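Local atomic coordinates of cytokinin riboside 5'-monophosphate phosphoribohydrolase (Corynebacterium glutamicum, PDB entry 5WQ3), a protein that belongs to the SLOG clan of Rossmann-like proteins and is built round a parallel beta sheet flanked by helices. Residues F61-E66 / L145-R150; V127-E132 / K156-K161. All coordinates share one frame; numbering follows the deposited sequence. Where two conformers were deposited one is given.

Contact 1: F61-E66 / L145-R150; sequences FDALHE and LGLNFR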
ATOM      1  N   PHE C  61     -26.484 -24.284 -55.442  1.00 20.22           N
ATOM      2  CA  PHE C  61     -27.108 -24.977 -56.584  1.00 20.11           C
ATOM      3  C   PHE C  61     -26.915 -26.495 -56.380  1.00 27.53           C
ATOM      4  O   PHE C  61     -27.816 -27.299 -56.602  1.00 23.22           O
ATOM      5  CB  PHE C  61     -26.542 -24.572 -57.983  1.00 21.71           C
ATOM      6  CG  PHE C  61     -26.846 -23.151 -58.421  1.00 21.64           C
ATOM      7  CD1 PHE C  61     -27.743 -22.314 -57.711  1.00 19.53           C
ATOM      8  CD2 PHE C  61     -26.239 -22.651 -59.561  1.00 21.18           C
ATOM      9  CE1 PHE C  61     -27.983 -21.042 -58.130  1.00 19.52           C
ATOM     10  CE2 PHE C  61     -26.485 -21.365 -60.005  1.00 22.05           C
ATOM     11  CZ  PHE C  61     -27.377 -20.538 -59.280  1.00 22.36           C
ATOM     12  N   ASP C  62     -25.733 -26.871 -55.904  1.00 29.98           N
ATOM     13  CA  ASP C  62     -25.432 -28.246 -55.631  1.00 29.37           C
ATOM     14  C   ASP C  62     -26.274 -28.885 -54.535  1.00 28.95           C
ATOM     15  O   ASP C  62     -26.804 -29.943 -54.720  1.00 31.21           O
ATOM     16  CB  ASP C  62     -23.952 -28.392 -55.289  1.00 31.91           C
ATOM     17  CG  ASP C  62     -23.474 -29.781 -55.578  1.00 33.38           C
ATOM     18  OD1 ASP C  62     -23.593 -30.242 -56.716  1.00 29.67           O
ATOM     19  OD2 ASP C  62     -23.133 -30.456 -54.637  1.00 39.59           O
ATOM     20  N   ALA C  63     -26.410 -28.222 -53.419  1.00 24.41           N
ATOM     21  CA  ALA C  63     -27.141 -28.734 -52.278  1.00 25.89           C
ATOM     22  C   ALA C  63     -28.672 -28.742 -52.481  1.00 26.51           C
ATOM     23  O   ALA C  63     -29.365 -29.507 -51.832  1.00 27.54           O
ATOM     24  CB  ALA C  63     -26.847 -27.865 -51.081  1.00 22.85           C
ATOM     25  N   LEU C  64     -29.192 -27.817 -53.278  1.00 23.11           N
ATOM     26  CA  LEU C  64     -30.667 -27.659 -53.393  1.00 23.42           C
ATOM     27  C   LEU C  64     -31.169 -28.199 -54.701  1.00 23.21           C
ATOM     28  O   LEU C  64     -32.377 -28.219 -54.996  1.00 23.75           O
ATOM     29  CB  LEU C  64     -31.048 -26.193 -53.274  1.00 23.24           C
ATOM     30  CG  LEU C  64     -30.642 -25.546 -51.969  1.00 24.79           C
ATOM     31  CD1 LEU C  64     -30.937 -24.041 -51.954  1.00 23.90           C
ATOM     32  CD2 LEU C  64     -31.402 -26.204 -50.838  1.00 25.52           C
ATOM     33  N   HIS C  65     -30.249 -28.713 -55.516  1.00 25.17           N
ATOM     34  CA  HIS C  65     -30.638 -29.134 -56.860  1.00 27.54           C
ATOM     35  C   HIS C  65     -31.791 -30.129 -56.794  1.00 26.46           C
ATOM     36  O   HIS C  65     -32.726 -30.082 -57.592  1.00 28.40           O
ATOM     37  CB  HIS C  65     -29.481 -29.847 -57.586  1.00 32.14           C
ATOM     38  CG  HIS C  65     -29.863 -30.318 -58.930  1.00 37.05           C
ATOM     39  ND1 HIS C  65     -30.250 -29.450 -59.936  1.00 38.04           N
ATOM     40  CD2 HIS C  65     -29.992 -31.570 -59.433  1.00 44.46           C
ATOM     41  CE1 HIS C  65     -30.583 -30.145 -61.013  1.00 42.84           C
ATOM     42  NE2 HIS C  65     -30.437 -31.433 -60.734  1.00 44.81           N
ATOM     43  N   GLU C  66     -31.702 -31.049 -55.874  1.00 24.70           N
ATOM     44  CA  GLU C  66     -32.687 -32.111 -55.802  1.00 31.33           C
ATOM     45  C   GLU C  66     -33.959 -31.798 -55.023  1.00 29.39           C
ATOM     46  O   GLU C  66     -34.799 -32.675 -54.809  1.00 32.81           O
ATOM     47  CB  GLU C  66     -32.027 -33.348 -55.238  1.00 36.46           C
ATOM     48  CG  GLU C  66     -30.817 -33.745 -56.109  1.00 48.22           C
ATOM     49  CD  GLU C  66     -30.366 -35.163 -55.884  1.00 62.23           C
ATOM     50  OE1 GLU C  66     -30.855 -35.814 -54.913  1.00 73.09           O
ATOM     51  OE2 GLU C  66     -29.520 -35.620 -56.695  1.00 70.82           O
ATOM     52  N   LEU C 145     -32.112 -29.081 -43.012  1.00 31.26           N
ATOM     53  CA  LEU C 145     -31.148 -28.937 -44.125  1.00 30.88           C
ATOM     54  C   LEU C 145     -30.766 -27.446 -44.091  1.00 34.04           C
ATOM     55  O   LEU C 145     -31.572 -26.580 -44.462  1.00 29.52           O
ATOM     56  CB  LEU C 145     -31.727 -29.364 -45.486  1.00 31.58           C
ATOM     57  CG  LEU C 145     -30.966 -29.134 -46.811  1.00 36.47           C
ATOM     58  CD1 LEU C 145     -29.654 -29.907 -46.841  1.00 40.05           C
ATOM     59  CD2 LEU C 145     -31.740 -29.512 -48.071  1.00 38.04           C
ATOM     60  N   GLY C 146     -29.566 -27.156 -43.581  1.00 30.20           N
ATOM     61  CA  GLY C 146     -29.118 -25.763 -43.323  1.00 30.54           C
ATOM     62  C   GLY C 146     -28.003 -25.428 -44.260  1.00 31.20           C
ATOM     63  O   GLY C 146     -27.203 -26.288 -44.577  1.00 30.85           O
ATOM     64  N   LEU C 147     -28.006 -24.233 -44.835  1.00 28.60           N
ATOM     65  CA  LEU C 147     -26.822 -23.716 -45.487  1.00 28.68           C
ATOM     66  C   LEU C 147     -26.710 -22.307 -44.972  1.00 27.21           C
ATOM     67  O   LEU C 147     -27.688 -21.679 -44.546  1.00 30.35           O
ATOM     68  CB  LEU C 147     -26.950 -23.627 -47.013  1.00 30.94           C
ATOM     69  CG  LEU C 147     -26.988 -24.802 -47.951  1.00 35.75           C
ATOM     70  CD1 LEU C 147     -28.140 -25.707 -47.591  1.00 43.21           C
ATOM     71  CD2 LEU C 147     -27.169 -24.287 -49.370  1.00 36.86           C
ATOM     72  N   ASN C 148     -25.506 -21.786 -45.059  0.50 26.79           N
ATOM     73  CA  ASN C 148     -25.181 -20.454 -44.578  0.50 27.76           C
ATOM     74  C   ASN C 148     -24.480 -19.622 -45.662  0.50 25.32           C
ATOM     75  O   ASN C 148     -23.533 -20.072 -46.273  0.50 28.87           O
ATOM     76  CB  ASN C 148     -24.334 -20.592 -43.296  0.50 26.46           C
ATOM     77  CG  ASN C 148     -25.197 -20.699 -42.052  0.50 25.96           C
ATOM     78  OD1 ASN C 148     -26.269 -20.093 -41.955  0.50 25.09           O
ATOM     79  ND2 ASN C 148     -24.750 -21.471 -41.114  0.50 28.16           N
ATOM     80  N   PHE C 149     -24.961 -18.412 -45.892  1.00 23.02           N
ATOM     81  CA  PHE C 149     -24.503 -17.577 -46.994  1.00 23.27           C
ATOM     82  C   PHE C 149     -23.943 -16.293 -46.430  1.00 27.47           C
ATOM     83  O   PHE C 149     -24.517 -15.662 -45.542  1.00 26.72           O
ATOM     84  CB  PHE C 149     -25.658 -17.195 -47.952  1.00 23.66           C
ATOM     85  CG  PHE C 149     -26.233 -18.356 -48.708  1.00 24.06           C
ATOM     86  CD1 PHE C 149     -27.182 -19.152 -48.147  1.00 24.37           C
ATOM     87  CD2 PHE C 149     -25.754 -18.692 -49.968  1.00 25.85           C
ATOM     88  CE1 PHE C 149     -27.674 -20.257 -48.833  1.00 27.45           C
ATOM     89  CE2 PHE C 149     -26.260 -19.754 -50.686  1.00 26.49           C
ATOM     90  CZ  PHE C 149     -27.218 -20.556 -50.119  1.00 25.79           C
ATOM     91  N   ARG C 150     -22.787 -15.941 -46.922  1.00 23.95           N
ATOM     92  CA  ARG C 150     -22.231 -14.625 -46.741  1.00 28.14           C
ATOM     93  C   ARG C 150     -22.942 -13.511 -47.573  1.00 25.43           C
ATOM     94  O   ARG C 150     -23.022 -12.379 -47.148  1.00 23.57           O
ATOM     95  CB  ARG C 150     -20.721 -14.745 -47.100  1.00 31.09           C
ATOM     96  CG  ARG C 150     -20.067 -13.490 -47.630  1.00 39.09           C
ATOM     97  CD  ARG C 150     -19.867 -12.566 -46.487  1.00 46.35           C
ATOM     98  NE  ARG C 150     -18.870 -11.540 -46.722  1.00 55.90           N
ATOM     99  CZ  ARG C 150     -18.326 -10.858 -45.723  1.00 58.44           C
ATOM    100  NH1 ARG C 150     -18.700 -11.143 -44.473  1.00 56.05           N
ATOM    101  NH2 ARG C 150     -17.419  -9.910 -45.958  1.00 54.56           N
TER
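Ala63 and Leu147 face each other methyl to methyl: both CB atoms point into the gap between helix and strand, and Ala63 CB lies 4.0 Å from Leu147 CD2. With chi1 at -71° the leucine CG lies opposite the carbonyl carbon, and chi2 of 58° turns the CD2 branch to the alanine. One helix position on, Leu64 meets the strand differently. It leaves the helix at an angle to the strand, yet its extended chain (chi2 175°) brings Leu64 CD2 to 4.3 Å from Leu145 CD2, a loose contact between two branch ends. The same Leu145 methyl lies 4.4 Å from Ala63 O.

The arrangement is a helix laid on one face of the parallel sheet of a Rossmann-like fold. Helix 46-64 lies over strand 145-149, the outermost strand of the sheet within the chain, and alternation along that strand turns Leu145 and Leu147 to the helix. The side-chain contacts are apolar and the site is only partly buried, with 166 Å² of surface lost between the segments in all. On its inner side Leu64 also touches Leu129 of the adjoining strand and Tyr162 of helix 152-162. Farther along, Arg150 forms salt bridges with Glu132 and with Glu223 of the second subunit.

Contact 2: V127-E132 / K156-K161; sequences VGLGIE and KTMFLK. With EDO (1,2-ethanediol), chain L.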
ATOM      1  N   VAL C 127     -36.068 -26.509 -44.168  1.00 23.44           N
ATOM      2  CA  VAL C 127     -34.848 -25.959 -44.786  1.00 24.98           C
ATOM      3  C   VAL C 127     -34.635 -24.573 -44.241  1.00 24.52           C
ATOM      4  O   VAL C 127     -35.595 -23.836 -44.088  1.00 24.23           O
ATOM      5  CB  VAL C 127     -34.969 -25.842 -46.318  1.00 23.64           C
ATOM      6  CG1 VAL C 127     -33.650 -25.382 -46.937  1.00 23.36           C
ATOM      7  CG2 VAL C 127     -35.464 -27.143 -46.908  1.00 24.16           C
ATOM      8  N   GLY C 128     -33.362 -24.246 -43.997  1.00 24.80           N
ATOM      9  CA  GLY C 128     -32.919 -22.925 -43.516  1.00 24.42           C
ATOM     10  C   GLY C 128     -31.724 -22.427 -44.312  1.00 23.97           C
ATOM     11  O   GLY C 128     -30.618 -23.074 -44.356  1.00 22.03           O
ATOM     12  N   LEU C 129     -31.900 -21.275 -44.938  1.00 22.15           N
ATOM     13  CA  LEU C 129     -30.828 -20.690 -45.757  1.00 20.58           C
ATOM     14  C   LEU C 129     -30.479 -19.424 -45.043  1.00 23.93           C
ATOM     15  O   LEU C 129     -31.158 -18.417 -45.184  1.00 22.29           O
ATOM     16  CB  LEU C 129     -31.267 -20.419 -47.172  1.00 20.83           C
ATOM     17  CG  LEU C 129     -32.042 -21.512 -47.944  1.00 21.87           C
ATOM     18  CD1 LEU C 129     -32.336 -21.051 -49.360  1.00 21.19           C
ATOM     19  CD2 LEU C 129     -31.323 -22.848 -48.003  1.00 23.90           C
ATOM     20  N   GLY C 130     -29.454 -19.519 -44.187  1.00 26.51           N
ATOM     21  CA  GLY C 130     -29.083 -18.410 -43.355  1.00 25.76           C
ATOM     22  C   GLY C 130     -28.222 -17.371 -44.024  1.00 26.45           C
ATOM     23  O   GLY C 130     -27.521 -17.634 -45.029  1.00 24.45           O
ATOM     24  N   ILE C 131     -28.201 -16.207 -43.402  1.00 32.72           N
ATOM     25  CA  ILE C 131     -27.307 -15.145 -43.767  1.00 34.09           C
ATOM     26  C   ILE C 131     -26.330 -14.922 -42.616  1.00 37.44           C
ATOM     27  O   ILE C 131     -26.735 -14.844 -41.481  1.00 35.22           O
ATOM     28  CB  ILE C 131     -28.115 -13.893 -44.080  1.00 39.13           C
ATOM     29  CG1 ILE C 131     -27.234 -12.801 -44.604  1.00 40.20           C
ATOM     30  CG2 ILE C 131     -28.829 -13.428 -42.848  1.00 44.66           C
ATOM     31  CD1 ILE C 131     -26.762 -13.070 -45.995  1.00 42.35           C
ATOM     32  N   GLU C 132     -25.046 -14.884 -42.905  1.00 34.49           N
ATOM     33  CA  GLU C 132     -24.070 -14.776 -41.847  1.00 38.70           C
ATOM     34  C   GLU C 132     -24.095 -13.383 -41.316  1.00 36.43           C
ATOM     35  O   GLU C 132     -23.922 -12.455 -42.039  1.00 36.22           O
ATOM     36  CB  GLU C 132     -22.691 -15.241 -42.261  1.00 38.37           C
ATOM     37  CG  GLU C 132     -21.800 -14.187 -42.803  1.00 46.39           C
ATOM     38  CD  GLU C 132     -20.456 -14.752 -43.236  1.00 56.01           C
ATOM     39  OE1 GLU C 132     -20.292 -15.982 -43.266  1.00 50.24           O
ATOM     40  OE2 GLU C 132     -19.575 -13.956 -43.541  1.00 57.03           O
ATOM     41  N   LYS C 156     -30.808 -14.839 -51.750  1.00 30.47           N
ATOM     42  CA  LYS C 156     -32.131 -14.457 -52.320  1.00 27.07           C
ATOM     43  C   LYS C 156     -32.417 -15.200 -53.624  1.00 26.63           C
ATOM     44  O   LYS C 156     -33.561 -15.528 -53.905  1.00 25.51           O
ATOM     45  CB  LYS C 156     -32.238 -12.941 -52.557  1.00 33.04           C
ATOM     46  CG  LYS C 156     -32.435 -12.025 -51.336  1.00 34.20           C
ATOM     47  CD  LYS C 156     -32.160 -10.560 -51.776  1.00 43.83           C
ATOM     48  CE  LYS C 156     -33.103  -9.531 -51.148  1.00 44.70           C
ATOM     49  NZ  LYS C 156     -33.102  -8.214 -51.882  1.00 39.39           N
ATOM     50  N   THR C 157     -31.398 -15.475 -54.445  1.00 22.14           N
ATOM     51  CA  THR C 157     -31.592 -16.272 -55.589  1.00 19.61           C
ATOM     52  C   THR C 157     -32.131 -17.683 -55.233  1.00 20.87           C
ATOM     53  O   THR C 157     -32.961 -18.204 -55.979  1.00 18.87           O
ATOM     54  CB  THR C 157     -30.242 -16.426 -56.348  1.00 22.16           C
ATOM     55  OG1 THR C 157     -29.776 -15.111 -56.665  1.00 25.67           O
ATOM     56  CG2 THR C 157     -30.405 -17.123 -57.610  1.00 21.85           C
ATOM     57  N   MET C 158     -31.622 -18.309 -54.152  1.00 18.47           N
ATOM     58  CA  MET C 158     -31.963 -19.675 -53.821  1.00 18.75           C
ATOM     59  C   MET C 158     -33.443 -19.749 -53.474  1.00 18.87           C
ATOM     60  O   MET C 158     -34.089 -20.727 -53.829  1.00 20.08           O
ATOM     61  CB  MET C 158     -31.161 -20.174 -52.648  1.00 19.82           C
ATOM     62  CG  MET C 158     -29.634 -20.208 -52.770  1.00 20.04           C
ATOM     63  SD  MET C 158     -29.092 -20.981 -54.237  1.00 21.91           S
ATOM     64  CE  MET C 158     -27.480 -20.192 -54.453  1.00 25.36           C
ATOM     65  N   PHE C 159     -34.001 -18.715 -52.839  1.00 19.45           N
ATOM     66  CA  PHE C 159     -35.459 -18.740 -52.508  1.00 18.64           C
ATOM     67  C   PHE C 159     -36.338 -18.791 -53.748  1.00 20.91           C
ATOM     68  O   PHE C 159     -37.329 -19.542 -53.775  1.00 21.16           O
ATOM     69  CB  PHE C 159     -35.866 -17.548 -51.653  1.00 20.60           C
ATOM     70  CG  PHE C 159     -35.229 -17.499 -50.281  1.00 21.30           C
ATOM     71  CD1 PHE C 159     -35.273 -18.558 -49.435  1.00 23.10           C
ATOM     72  CD2 PHE C 159     -34.599 -16.349 -49.845  1.00 25.73           C
ATOM     73  CE1 PHE C 159     -34.723 -18.488 -48.165  1.00 27.21           C
ATOM     74  CE2 PHE C 159     -34.048 -16.263 -48.549  1.00 26.53           C
ATOM     75  CZ  PHE C 159     -34.095 -17.345 -47.717  1.00 25.52           C
ATOM     76  N   LEU C 160     -35.960 -18.043 -54.801  1.00 20.46           N
ATOM     77  CA  LEU C 160     -36.721 -17.978 -56.014  1.00 22.38           C
ATOM     78  C   LEU C 160     -36.506 -19.209 -56.863  1.00 23.39           C
ATOM     79  O   LEU C 160     -37.415 -19.666 -57.531  1.00 21.61           O
ATOM     80  CB  LEU C 160     -36.368 -16.735 -56.850  1.00 25.00           C
ATOM     81  CG  LEU C 160     -36.878 -15.403 -56.271  1.00 30.01           C
ATOM     82  CD1 LEU C 160     -36.172 -14.205 -56.923  1.00 32.72           C
ATOM     83  CD2 LEU C 160     -38.405 -15.347 -56.440  1.00 29.30           C
ATOM     84  N   LYS C 161     -35.291 -19.722 -56.876  1.00 22.77           N
ATOM     85  CA  LYS C 161     -34.979 -20.853 -57.764  1.00 19.78           C
ATOM     86  C   LYS C 161     -35.522 -22.206 -57.220  1.00 20.01           C
ATOM     87  O   LYS C 161     -35.877 -23.059 -58.017  1.00 19.53           O
ATOM     88  CB  LYS C 161     -33.436 -20.971 -57.969  1.00 21.63           C
ATOM     89  CG  LYS C 161     -33.049 -21.912 -59.113  1.00 21.19           C
ATOM     90  CD  LYS C 161     -31.543 -21.929 -59.335  1.00 26.76           C
ATOM     91  CE  LYS C 161     -31.181 -22.865 -60.476  1.00 28.00           C
ATOM     92  NZ  LYS C 161     -29.716 -23.086 -60.542  1.00 31.08           N
TER
HETATM   93  C1  EDO L 301     -32.632 -12.771 -56.446  1.00 54.04           C
HETATM   94  O1  EDO L 301     -32.325 -13.199 -57.756  1.00 52.06           O
HETATM   95  C2  EDO L 301     -32.941 -11.301 -56.519  1.00 58.39           C
HETATM   96  O2  EDO L 301     -31.955 -10.607 -55.775  1.00 64.60           O
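Apolar contacts join the two segments, and nearly all run through the CD1 methyl of Leu129. It sits 3.6 Å from Met158 CB and 3.7 Å from Phe159 CE1, held between a helix side chain's first carbon and a ring carbon of the next residue. In Leu129, chi1 of -46° and chi2 near 180° stretch the chain out to the helix. It crosses Met158 at about a right angle and meets Phe159 from the opposite direction, its methyl lying obliquely to the ring. Leu129 CG is 4.0 Å from the same Phe159 CE1. Met158 offers its base: the bend at chi2 (-49°) turns the sulfur end to Phe61 and Leu64 of helix 46-64.

Strand 126-131 and helix 152-162 thus pack as sheet and covering helix in a Rossmann-like alpha/beta fold. All three residues that touch are buried. Around them, Phe149 of strand 145-149 touches both Leu129 and Met158, while Phe159 makes an edge-to-face stack with Phe74.

The polar interactions lie around this apolar centre. Leu129 O is hydrogen-bonded to Arg155 NE, just before the helical segment. On another side of the helix, Lys156 NZ forms salt bridges with Glu181 and Asp177.

A 1,2-ethanediol molecule, probably from the crystallisation liquor, rests on Lys156, Thr157 and Leu160; its O1 donates a weak hydrogen bond to Thr157 OG1 (3.4 Å), and its C1 lies 3.8 Å from Leu160 CD1.

From the N terminus, the chain runs through helix 46-64, whose residues 61-66 open contact 1, and later enters strand 126-131, which opens contact 2. Strand 145-149 then closes contact 1 across 78 intervening residues, and helix 152-162 closes contact 2 across 23. The segments alternate, so the two loops cross. Strands 126-131 and 145-149 are parallel neighbours at one side of the sheet, joined where Phe149 N lies 2.8 Å from Gly130 O, a probable hydrogen bond. The centres of the two contacts are about 8 Å apart: contact 1 sets helix 46-64 over strand 145-149, and contact 2 sets helix 152-162 over strand 126-131.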